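Local coordinates for member of DUF4221 family (Bacteroides vulgatus, PDB 3S9J), which is of unknown function but folds as a six-bladed beta-propeller of the DUF4221 family, at residues F139-E150 / T164-L172; L94-L103 / R124-S132. All blocks are in the same frame, centred on the assembly; numbering follows the deposited sequence.

Contact 1. Residues F139-E150 / T164-L172; sequences FIKDSCIFLRQE and THMFASQDL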
loop_
_atom_site.group_PDB
_atom_site.type_symbol
_atom_site.label_atom_id
_atom_site.label_comp_id
_atom_site.label_asym_id
_atom_site.label_seq_id
_atom_site.Cartn_x
_atom_site.Cartn_y
_atom_site.Cartn_z
ATOM N N PHE A 139 -3.965 -0.480 -10.432
ATOM C CA PHE A 139 -4.999 -1.307 -10.989
ATOM C C PHE A 139 -4.981 -1.153 -12.520
ATOM O O PHE A 139 -4.377 -0.200 -13.071
ATOM C CB PHE A 139 -6.383 -1.030 -10.394
ATOM C CG PHE A 139 -6.890 0.395 -10.585
ATOM C CD1 PHE A 139 -6.556 1.391 -9.677
ATOM C CD2 PHE A 139 -7.703 0.727 -11.658
ATOM C CE1 PHE A 139 -7.014 2.699 -9.853
ATOM C CE2 PHE A 139 -8.182 2.045 -11.833
ATOM C CZ PHE A 139 -7.843 3.013 -10.911
ATOM N N ILE A 140 -5.562 -2.128 -13.184
ATOM C CA ILE A 140 -5.568 -2.163 -14.658
ATOM C C ILE A 140 -7.007 -2.155 -15.117
ATOM O O ILE A 140 -7.820 -2.979 -14.695
ATOM C CB ILE A 140 -4.767 -3.361 -15.226
ATOM C CG1 ILE A 140 -3.284 -3.230 -14.826
ATOM C CG2 ILE A 140 -4.895 -3.470 -16.792
ATOM C CD1 ILE A 140 -2.386 -4.361 -15.266
ATOM N N LYS A 141 -7.332 -1.183 -15.963
ATOM C CA LYS A 141 -8.678 -1.086 -16.558
ATOM C C LYS A 141 -8.472 -0.788 -18.038
ATOM O O LYS A 141 -7.727 0.136 -18.385
ATOM C CB LYS A 141 -9.505 0.011 -15.864
ATOM C CG LYS A 141 -10.960 0.162 -16.370
ATOM C CD LYS A 141 -11.774 1.212 -15.553
ATOM C CE LYS A 141 -13.264 1.282 -15.973
ATOM N NZ LYS A 141 -14.119 2.233 -15.111
ATOM N N ASP A 142 -9.092 -1.600 -18.904
ATOM C CA ASP A 142 -9.023 -1.392 -20.352
ATOM C C ASP A 142 -7.569 -1.259 -20.834
ATOM O O ASP A 142 -7.250 -0.349 -21.589
ATOM C CB ASP A 142 -9.826 -0.144 -20.703
ATOM C CG ASP A 142 -10.442 -0.199 -22.086
ATOM O OD1 ASP A 142 -10.225 -1.178 -22.842
ATOM O OD2 ASP A 142 -11.169 0.761 -22.397
ATOM N N SER A 143 -6.708 -2.157 -20.357
ATOM C CA SER A 143 -5.287 -2.230 -20.728
ATOM C C SER A 143 -4.448 -0.956 -20.442
ATOM O O SER A 143 -3.437 -0.713 -21.103
ATOM C CB SER A 143 -5.164 -2.673 -22.194
ATOM O OG SER A 143 -5.663 -4.008 -22.326
ATOM N N CYS A 144 -4.862 -0.199 -19.428
ATOM C CA CYS A 144 -4.073 0.899 -18.884
ATOM C C CYS A 144 -3.821 0.638 -17.408
ATOM O O CYS A 144 -4.709 0.164 -16.694
ATOM C CB CYS A 144 -4.822 2.222 -19.005
ATOM S SG CYS A 144 -5.208 2.675 -20.730
ATOM N N ILE A 145 -2.627 1.002 -16.963
ATOM C CA ILE A 145 -2.271 0.905 -15.544
ATOM C C ILE A 145 -2.487 2.270 -14.898
ATOM O O ILE A 145 -2.041 3.276 -15.425
ATOM C CB ILE A 145 -0.845 0.416 -15.341
ATOM C CG1 ILE A 145 -0.616 0.197 -13.825
ATOM C CG2 ILE A 145 0.183 1.356 -15.971
ATOM C CD1 ILE A 145 0.660 -0.452 -13.497
ATOM N N PHE A 146 -3.168 2.269 -13.754
ATOM C CA PHE A 146 -3.535 3.460 -12.999
ATOM C C PHE A 146 -2.719 3.500 -11.747
ATOM O O PHE A 146 -2.617 2.488 -11.029
ATOM C CB PHE A 146 -4.989 3.389 -12.615
ATOM C CG PHE A 146 -5.923 3.605 -13.755
ATOM C CD1 PHE A 146 -6.085 2.628 -14.745
ATOM C CD2 PHE A 146 -6.674 4.779 -13.835
ATOM C CE1 PHE A 146 -6.971 2.833 -15.787
ATOM C CE2 PHE A 146 -7.559 4.973 -14.899
ATOM C CZ PHE A 146 -7.701 4.007 -15.855
ATOM N N LEU A 147 -2.159 4.667 -11.472
ATOM C CA LEU A 147 -1.170 4.921 -10.412
ATOM C C LEU A 147 -1.538 6.199 -9.646
ATOM O O LEU A 147 -1.986 7.148 -10.266
ATOM C CB LEU A 147 0.222 5.220 -11.016
ATOM C CG LEU A 147 1.112 4.142 -11.660
ATOM C CD1 LEU A 147 2.550 4.355 -11.236
ATOM C CD2 LEU A 147 0.692 2.759 -11.301
ATOM N N ARG A 148 -1.205 6.257 -8.364
ATOM C CA ARG A 148 -1.308 7.497 -7.610
ATOM C C ARG A 148 -0.395 8.547 -8.192
ATOM O O ARG A 148 0.710 8.247 -8.669
ATOM C CB ARG A 148 -0.919 7.232 -6.139
ATOM C CG ARG A 148 -0.682 8.436 -5.287
ATOM C CD ARG A 148 -0.536 8.022 -3.815
ATOM N NE ARG A 148 -0.053 9.127 -3.004
ATOM C CZ ARG A 148 1.220 9.453 -2.803
ATOM N NH1 ARG A 148 2.211 8.766 -3.362
ATOM N NH2 ARG A 148 1.493 10.512 -2.040
ATOM N N GLN A 149 -0.826 9.795 -8.095
ATOM C CA GLN A 149 0.010 10.921 -8.452
ATOM C C GLN A 149 0.154 11.892 -7.258
ATOM O O GLN A 149 -0.791 12.087 -6.487
ATOM C CB GLN A 149 -0.571 11.634 -9.666
ATOM C CG GLN A 149 -0.424 10.781 -10.917
ATOM C CD GLN A 149 1.003 10.712 -11.398
ATOM O OE1 GLN A 149 1.509 11.654 -12.020
ATOM N NE2 GLN A 149 1.661 9.610 -11.130
ATOM N N GLU A 150 1.365 12.432 -7.127
ATOM C CA GLU A 150 1.670 13.386 -6.056
ATOM C C GLU A 150 1.480 14.830 -6.575
ATOM O O GLU A 150 1.152 15.048 -7.752
ATOM C CB GLU A 150 3.087 13.110 -5.498
ATOM C CG GLU A 150 3.214 11.745 -4.746
ATOM C CD GLU A 150 4.578 11.528 -4.090
ATOM O OE1 GLU A 150 5.394 12.469 -4.140
ATOM O OE2 GLU A 150 4.849 10.427 -3.528
ATOM N N THR A 164 -5.630 19.377 -8.611
ATOM C CA THR A 164 -4.510 18.448 -8.680
ATOM C C THR A 164 -5.054 17.024 -8.787
ATOM O O THR A 164 -5.881 16.608 -7.990
ATOM C CB THR A 164 -3.611 18.590 -7.394
ATOM O OG1 THR A 164 -3.100 19.932 -7.321
ATOM C CG2 THR A 164 -2.449 17.572 -7.384
ATOM N N HIS A 165 -4.568 16.267 -9.770
ATOM C CA HIS A 165 -5.069 14.927 -10.014
ATOM C C HIS A 165 -4.473 13.928 -9.016
ATOM O O HIS A 165 -3.259 13.914 -8.782
ATOM C CB HIS A 165 -4.687 14.454 -11.417
ATOM C CG HIS A 165 -5.239 15.298 -12.515
ATOM N ND1 HIS A 165 -4.552 16.367 -13.058
ATOM C CD2 HIS A 165 -6.416 15.231 -13.173
ATOM C CE1 HIS A 165 -5.286 16.916 -14.014
ATOM N NE2 HIS A 165 -6.421 16.246 -14.107
HETATM N N MSE A 166 -5.330 13.053 -8.509
HETATM C CA MSE A 166 -4.925 11.955 -7.652
HETATM C C MSE A 166 -4.352 10.744 -8.394
HETATM O O MSE A 166 -3.639 9.969 -7.794
HETATM C CB MSE A 166 -6.080 11.488 -6.774
HETATM C CG MSE A 166 -6.392 12.453 -5.589
HETATM SE SE MSE A 166 -7.975 11.916 -4.624
HETATM C CE MSE A 166 -7.283 10.327 -3.945
ATOM N N PHE A 167 -4.744 10.551 -9.666
ATOM C CA PHE A 167 -4.321 9.411 -10.450
ATOM C C PHE A 167 -3.982 9.793 -11.879
ATOM O O PHE A 167 -4.486 10.790 -12.404
ATOM C CB PHE A 167 -5.446 8.376 -10.500
ATOM C CG PHE A 167 -5.673 7.682 -9.190
ATOM C CD1 PHE A 167 -4.970 6.522 -8.876
ATOM C CD2 PHE A 167 -6.572 8.190 -8.268
ATOM C CE1 PHE A 167 -5.179 5.879 -7.669
ATOM C CE2 PHE A 167 -6.765 7.554 -7.056
ATOM C CZ PHE A 167 -6.074 6.406 -6.763
ATOM N N ALA A 168 -3.121 8.995 -12.477
ATOM C CA ALA A 168 -2.839 9.034 -13.901
ATOM C C ALA A 168 -2.786 7.600 -14.376
ATOM O O ALA A 168 -2.580 6.697 -13.572
ATOM C CB ALA A 168 -1.538 9.722 -14.188
ATOM N N SER A 169 -3.013 7.394 -15.678
ATOM C CA SER A 169 -2.916 6.047 -16.243
ATOM C C SER A 169 -1.951 6.060 -17.404
ATOM O O SER A 169 -1.711 7.101 -17.996
ATOM C CB SER A 169 -4.273 5.530 -16.704
ATOM O OG SER A 169 -4.726 6.237 -17.866
ATOM N N GLN A 170 -1.374 4.908 -17.687
ATOM C CA GLN A 170 -0.541 4.730 -18.858
ATOM C C GLN A 170 -1.038 3.557 -19.671
ATOM O O GLN A 170 -1.276 2.461 -19.146
ATOM C CB GLN A 170 0.929 4.520 -18.445
ATOM C CG GLN A 170 1.836 4.401 -19.663
ATOM C CD GLN A 170 3.278 4.565 -19.340
ATOM O OE1 GLN A 170 3.780 3.971 -18.365
ATOM N NE2 GLN A 170 3.971 5.349 -20.143
ATOM N N ASP A 171 -1.197 3.776 -20.977
ATOM C CA ASP A 171 -1.688 2.755 -21.870
ATOM C C ASP A 171 -0.554 1.780 -22.108
ATOM O O ASP A 171 0.526 2.166 -22.541
ATOM C CB ASP A 171 -2.168 3.412 -23.165
ATOM C CG ASP A 171 -2.873 2.449 -24.066
ATOM O OD1 ASP A 171 -2.208 1.549 -24.582
ATOM O OD2 ASP A 171 -4.104 2.537 -24.205
ATOM N N LEU A 172 -0.805 0.498 -21.869
ATOM C CA LEU A 172 0.244 -0.514 -21.995
ATOM C C LEU A 172 0.545 -0.908 -23.458
ATOM O O LEU A 172 1.502 -1.614 -23.733
ATOM C CB LEU A 172 -0.140 -1.737 -21.164
ATOM C CG LEU A 172 -0.265 -1.468 -19.653
ATOM C CD1 LEU A 172 -0.908 -2.654 -18.944
ATOM C CD2 LEU A 172 1.112 -1.113 -19.048
HETATM O O HOH W 1 -0.943 15.167 -9.640
#
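Phe146 turns its CG beside its own backbone N (chi1 -73°), which lays its ring flat against Ser169 on the neighbouring strand. Ser169 keeps OG between its backbone N and carbonyl carbon (chi1 70°), leaving CB to sit over the middle of that ring, 3.6 Å from the Phe146 centroid and almost on the ring normal: a CH-pi contact. Over the opposite face, toward its rim, lies Phe139 CE2, so the ring is sandwiched. Phe146 and Ser169 form a non-hydrogen-bonded pair of antiparallel strands 144-148 and 167-171. On each side lies a hydrogen-bonded pair, Ile145 with Gln170 and Leu147 with Ala168; in the latter, Leu147 N to Ala168 O measures 3.0 Å. Just past the strand, Gln149 sets its CG 3.6 Å from Ala168 CB, while its N donates to Met166 O. Beyond the strand end, one water donates to both Glu150 O and His165 O. At the opposite end Leu172 N meets Ser143 O at 3.0 Å, and Leu172 CD2 reaches Ile145 CG2 at 4.1 Å. A type I' turn, Lys141 to Cys144, joins strand 139-141 to 144-148. The two central strands of one propeller blade thus meet here, with strand 177-183 pairing outside 165-171 and Phe167 packing on Leu212 and Cys214 of strand 211-216 in the next blade.

Contact 2. Residues L94-L103 / R124-S132; sequences LVAQNNISRL and RFTPLSFGS. With FMT (formic acid), chain P; FMT (formic acid), chain L.
Asn98 OD1 receives the backbone N-H of Leu128 at 2.9 Å, in the plane of the amide carbonyl and on a lone pair, with an N-H...O angle of 159°. The Asn98 amide also stands almost perpendicular to the Phe125 ring, their planes 83° apart, with ND2 at the ring's edge. Phe125 CE1 lies 3.3 Å from Asn98 O, again at the edge. Leu128 sends CD1 over the turn, 3.5 Å from Arg102 N, and Phe130 turns a face to the strand: Ala96 CB rests over that face, toward the rim, as a CH-pi contact, and Leu103 CD1 comes in at the edge, 3.8 Å from Phe130 CE2. Setting CG between backbone N and carbonyl carbon (chi1 38°) is what brings the Phe130 ring against Ala96. The turn itself joins strands 93-97 and 102-106, the central pair of a four-stranded propeller blade, and carries a G1 beta bulge in which Ser101 and Arg102 both face Gln97. Gln97 O takes Ile100 N and Arg102 N from opposite faces of its plane. Asn98 is steadied in turn by a bond from ND2 to Asn99 OD1, 3.1 Å long. Waters fill in between the backbones: one accepts from Asn98 N and donates to Leu128 O, and another accepts from Thr126 N while lying 2.6 Å from Ser101 OG. Farther out, Gln97 OE1 accepts from Ala80 N, Phe118 packs against Leu128, and in one of its two conformers Arg124 donates through NE and NH2 to O2 of a formic acid molecule.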
loop_
_atom_site.group_PDB
_atom_site.type_symbol
_atom_site.label_atom_id
_atom_site.label_comp_id
_atom_site.label_asym_id
_atom_site.label_seq_id
_atom_site.Cartn_x
_atom_site.Cartn_y
_atom_site.Cartn_z
ATOM N N LEU A 94 4.299 -6.070 -13.807
ATOM C CA LEU A 94 4.646 -4.686 -14.058
ATOM C C LEU A 94 5.557 -4.194 -12.921
ATOM O O LEU A 94 5.304 -4.474 -11.754
ATOM C CB LEU A 94 3.384 -3.837 -14.165
ATOM C CG LEU A 94 2.629 -4.009 -15.503
ATOM C CD1 LEU A 94 1.240 -3.360 -15.439
ATOM C CD2 LEU A 94 3.484 -3.419 -16.635
ATOM N N VAL A 95 6.613 -3.475 -13.291
ATOM C CA VAL A 95 7.539 -2.966 -12.292
ATOM C C VAL A 95 7.726 -1.470 -12.473
ATOM O O VAL A 95 7.736 -0.944 -13.581
ATOM C CB VAL A 95 8.930 -3.681 -12.266
ATOM C CG1 VAL A 95 8.774 -5.235 -12.120
ATOM C CG2 VAL A 95 9.769 -3.314 -13.497
ATOM N N ALA A 96 7.825 -0.793 -11.340
ATOM C CA ALA A 96 7.992 0.668 -11.276
ATOM C C ALA A 96 9.469 0.984 -11.044
ATOM O O ALA A 96 10.112 0.407 -10.159
ATOM C CB ALA A 96 7.156 1.285 -10.150
ATOM N N GLN A 97 9.999 1.907 -11.846
ATOM C CA GLN A 97 11.382 2.352 -11.716
ATOM C C GLN A 97 11.371 3.873 -11.611
ATOM O O GLN A 97 11.747 4.600 -12.550
ATOM C CB GLN A 97 12.239 1.839 -12.865
ATOM C CG GLN A 97 12.146 0.338 -13.125
ATOM C CD GLN A 97 13.174 -0.140 -14.060
ATOM O OE1 GLN A 97 14.362 -0.154 -13.731
ATOM N NE2 GLN A 97 12.750 -0.535 -15.257
ATOM N N ASN A 98 10.902 4.336 -10.464
ATOM C CA ASN A 98 10.800 5.773 -10.189
ATOM C C ASN A 98 12.011 6.603 -10.601
ATOM O O ASN A 98 11.855 7.642 -11.257
ATOM C CB ASN A 98 10.516 5.996 -8.726
ATOM C CG ASN A 98 10.393 7.472 -8.364
ATOM O OD1 ASN A 98 9.371 8.070 -8.584
ATOM N ND2 ASN A 98 11.449 8.043 -7.772
ATOM N N ASN A 99 13.225 6.183 -10.218
ATOM C CA ASN A 99 14.375 7.051 -10.325
ATOM C C ASN A 99 14.762 7.330 -11.763
ATOM O O ASN A 99 15.469 8.282 -12.025
ATOM C CB ASN A 99 15.571 6.476 -9.566
ATOM C CG ASN A 99 15.390 6.521 -8.065
ATOM O OD1 ASN A 99 14.428 7.088 -7.540
ATOM N ND2 ASN A 99 16.350 5.900 -7.344
ATOM N N ILE A 100 14.279 6.513 -12.704
ATOM C CA ILE A 100 14.546 6.704 -14.109
ATOM C C ILE A 100 13.257 6.952 -14.947
ATOM O O ILE A 100 13.290 6.840 -16.171
ATOM C CB ILE A 100 15.385 5.531 -14.727
ATOM C CG1 ILE A 100 14.660 4.181 -14.592
ATOM C CG2 ILE A 100 16.814 5.468 -14.109
ATOM C CD1 ILE A 100 15.240 3.108 -15.503
ATOM N N SER A 101 12.163 7.292 -14.273
ATOM C CA SER A 101 10.898 7.612 -14.921
ATOM C C SER A 101 10.422 6.494 -15.862
ATOM O O SER A 101 10.008 6.762 -16.994
ATOM C CB SER A 101 11.045 8.945 -15.667
ATOM O OG SER A 101 11.143 10.010 -14.704
ATOM N N ARG A 102 10.494 5.247 -15.413
ATOM C CA ARG A 102 10.207 4.112 -16.292
ATOM C C ARG A 102 9.296 3.110 -15.605
ATOM O O ARG A 102 9.495 2.779 -14.433
ATOM C CB ARG A 102 11.506 3.415 -16.726
ATOM C CG ARG A 102 11.334 2.244 -17.684
ATOM C CD ARG A 102 12.661 1.575 -18.034
ATOM N NE ARG A 102 13.517 2.481 -18.782
ATOM C CZ ARG A 102 14.814 2.293 -19.067
ATOM N NH1 ARG A 102 15.476 1.199 -18.710
ATOM N NH2 ARG A 102 15.461 3.230 -19.748
ATOM N N LEU A 103 8.291 2.649 -16.354
ATOM C CA LEU A 103 7.530 1.464 -16.026
ATOM C C LEU A 103 7.988 0.348 -16.967
ATOM O O LEU A 103 8.266 0.601 -18.134
ATOM C CB LEU A 103 6.043 1.763 -16.232
ATOM C CG LEU A 103 5.004 0.678 -16.038
ATOM C CD1 LEU A 103 4.761 0.460 -14.567
ATOM C CD2 LEU A 103 3.742 1.139 -16.724
ATOM N N ARG A 124 7.350 16.345 -17.476
ATOM C CA ARG A 124 7.964 16.535 -16.156
ATOM C C ARG A 124 8.098 15.221 -15.394
ATOM O O ARG A 124 7.306 14.278 -15.574
ATOM C CB ARG A 124 7.144 17.515 -15.320
ATOM C CG ARG A 124 7.280 18.966 -15.745
ATOM C CD ARG A 124 6.754 19.870 -14.636
ATOM N NE ARG A 124 5.294 19.912 -14.620
ATOM C CZ ARG A 124 4.574 20.283 -13.567
ATOM N NH1 ARG A 124 5.181 20.628 -12.435
ATOM N NH2 ARG A 124 3.248 20.297 -13.649
ATOM N N PHE A 125 9.109 15.158 -14.532
ATOM C CA PHE A 125 9.251 14.043 -13.627
ATOM C C PHE A 125 8.026 13.982 -12.741
ATOM O O PHE A 125 7.570 15.003 -12.220
ATOM C CB PHE A 125 10.498 14.202 -12.746
ATOM C CG PHE A 125 10.601 13.141 -11.691
ATOM C CD1 PHE A 125 11.187 11.918 -11.981
ATOM C CD2 PHE A 125 10.056 13.350 -10.437
ATOM C CE1 PHE A 125 11.250 10.914 -11.005
ATOM C CE2 PHE A 125 10.111 12.342 -9.463
ATOM C CZ PHE A 125 10.712 11.127 -9.774
ATOM N N THR A 126 7.509 12.768 -12.529
ATOM C CA THR A 126 6.425 12.543 -11.569
ATOM C C THR A 126 6.706 11.221 -10.835
ATOM O O THR A 126 7.105 10.241 -11.467
ATOM C CB THR A 126 5.003 12.547 -12.256
ATOM O OG1 THR A 126 4.001 12.290 -11.281
ATOM C CG2 THR A 126 4.900 11.522 -13.358
ATOM N N PRO A 127 6.549 11.200 -9.491
ATOM C CA PRO A 127 6.846 9.936 -8.790
ATOM C C PRO A 127 6.014 8.759 -9.302
ATOM O O PRO A 127 4.810 8.882 -9.457
ATOM C CB PRO A 127 6.542 10.259 -7.319
ATOM C CG PRO A 127 6.866 11.747 -7.219
ATOM C CD PRO A 127 6.409 12.335 -8.552
ATOM N N LEU A 128 6.693 7.640 -9.549
ATOM C CA LEU A 128 6.070 6.393 -10.029
ATOM C C LEU A 128 6.200 5.344 -8.955
ATOM O O LEU A 128 7.324 4.949 -8.613
ATOM C CB LEU A 128 6.810 5.854 -11.244
ATOM C CG LEU A 128 6.864 6.763 -12.435
ATOM C CD1 LEU A 128 7.654 6.056 -13.540
ATOM C CD2 LEU A 128 5.436 7.099 -12.839
ATOM N N SER A 129 5.080 4.893 -8.417
ATOM C CA SER A 129 5.140 3.864 -7.409
ATOM C C SER A 129 3.856 3.077 -7.314
ATOM O O SER A 129 2.769 3.573 -7.645
ATOM C CB SER A 129 5.446 4.486 -6.021
ATOM O OG SER A 129 5.579 3.465 -5.029
ATOM N N PHE A 130 4.031 1.840 -6.893
ATOM C CA PHE A 130 2.967 1.000 -6.364
ATOM C C PHE A 130 3.651 0.030 -5.396
ATOM O O PHE A 130 4.880 -0.179 -5.458
ATOM C CB PHE A 130 2.110 0.299 -7.445
ATOM C CG PHE A 130 2.864 -0.192 -8.654
ATOM C CD1 PHE A 130 3.566 -1.378 -8.631
ATOM C CD2 PHE A 130 2.777 0.496 -9.869
ATOM C CE1 PHE A 130 4.247 -1.812 -9.775
ATOM C CE2 PHE A 130 3.449 0.050 -11.000
ATOM C CZ PHE A 130 4.165 -1.113 -10.950
ATOM N N GLY A 131 2.881 -0.512 -4.473
ATOM C CA GLY A 131 3.456 -1.321 -3.399
ATOM C C GLY A 131 2.466 -1.572 -2.294
ATOM O O GLY A 131 1.281 -1.262 -2.427
ATOM N N SER A 132 2.991 -2.090 -1.177
ATOM C CA SER A 132 2.158 -2.569 -0.094
ATOM C C SER A 132 2.514 -1.911 1.233
ATOM O O SER A 132 1.779 -2.071 2.187
ATOM C CB SER A 132 2.305 -4.107 0.037
ATOM O OG SER A 132 3.694 -4.456 0.023
HETATM C C FMT P . 18.822 3.721 -8.975
HETATM O O1 FMT P . 18.637 4.917 -9.278
HETATM O O2 FMT P . 19.761 3.035 -9.425
HETATM C C FMT L . 2.078 18.431 -16.598
HETATM O O1 FMT L . 1.562 17.796 -17.549
HETATM O O2 FMT L . 3.301 18.482 -16.337
HETATM O O HOH W 2 9.520 3.074 -8.321
HETATM O O HOH W 3 9.233 8.578 -12.091
HETATM O O HOH W 4 8.673 10.389 -13.990
#

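In the fold
Contact 1 joins two strands within one propeller blade, whereas contact 2 lays the segment that leads into that blade over the turn of the preceding one; their centres are 12 Å apart. Residues 124-132 bridge the two. Gln149 OE1 and Thr126 OG1, 2.7 Å apart, make a probable hydrogen bond, and Leu147, in one of its two conformers, packs on Phe130, so Phe130 reaches both blades. Ile145 extends this apolar seam to Leu94 and Leu103. The function is unknown, so neither contact can be tied to an active site. The Gln97 side chain lies about 12 Å from a sodium ion, and the formic acid and glycerol molecules nearby probably come from the crystallisation liquor.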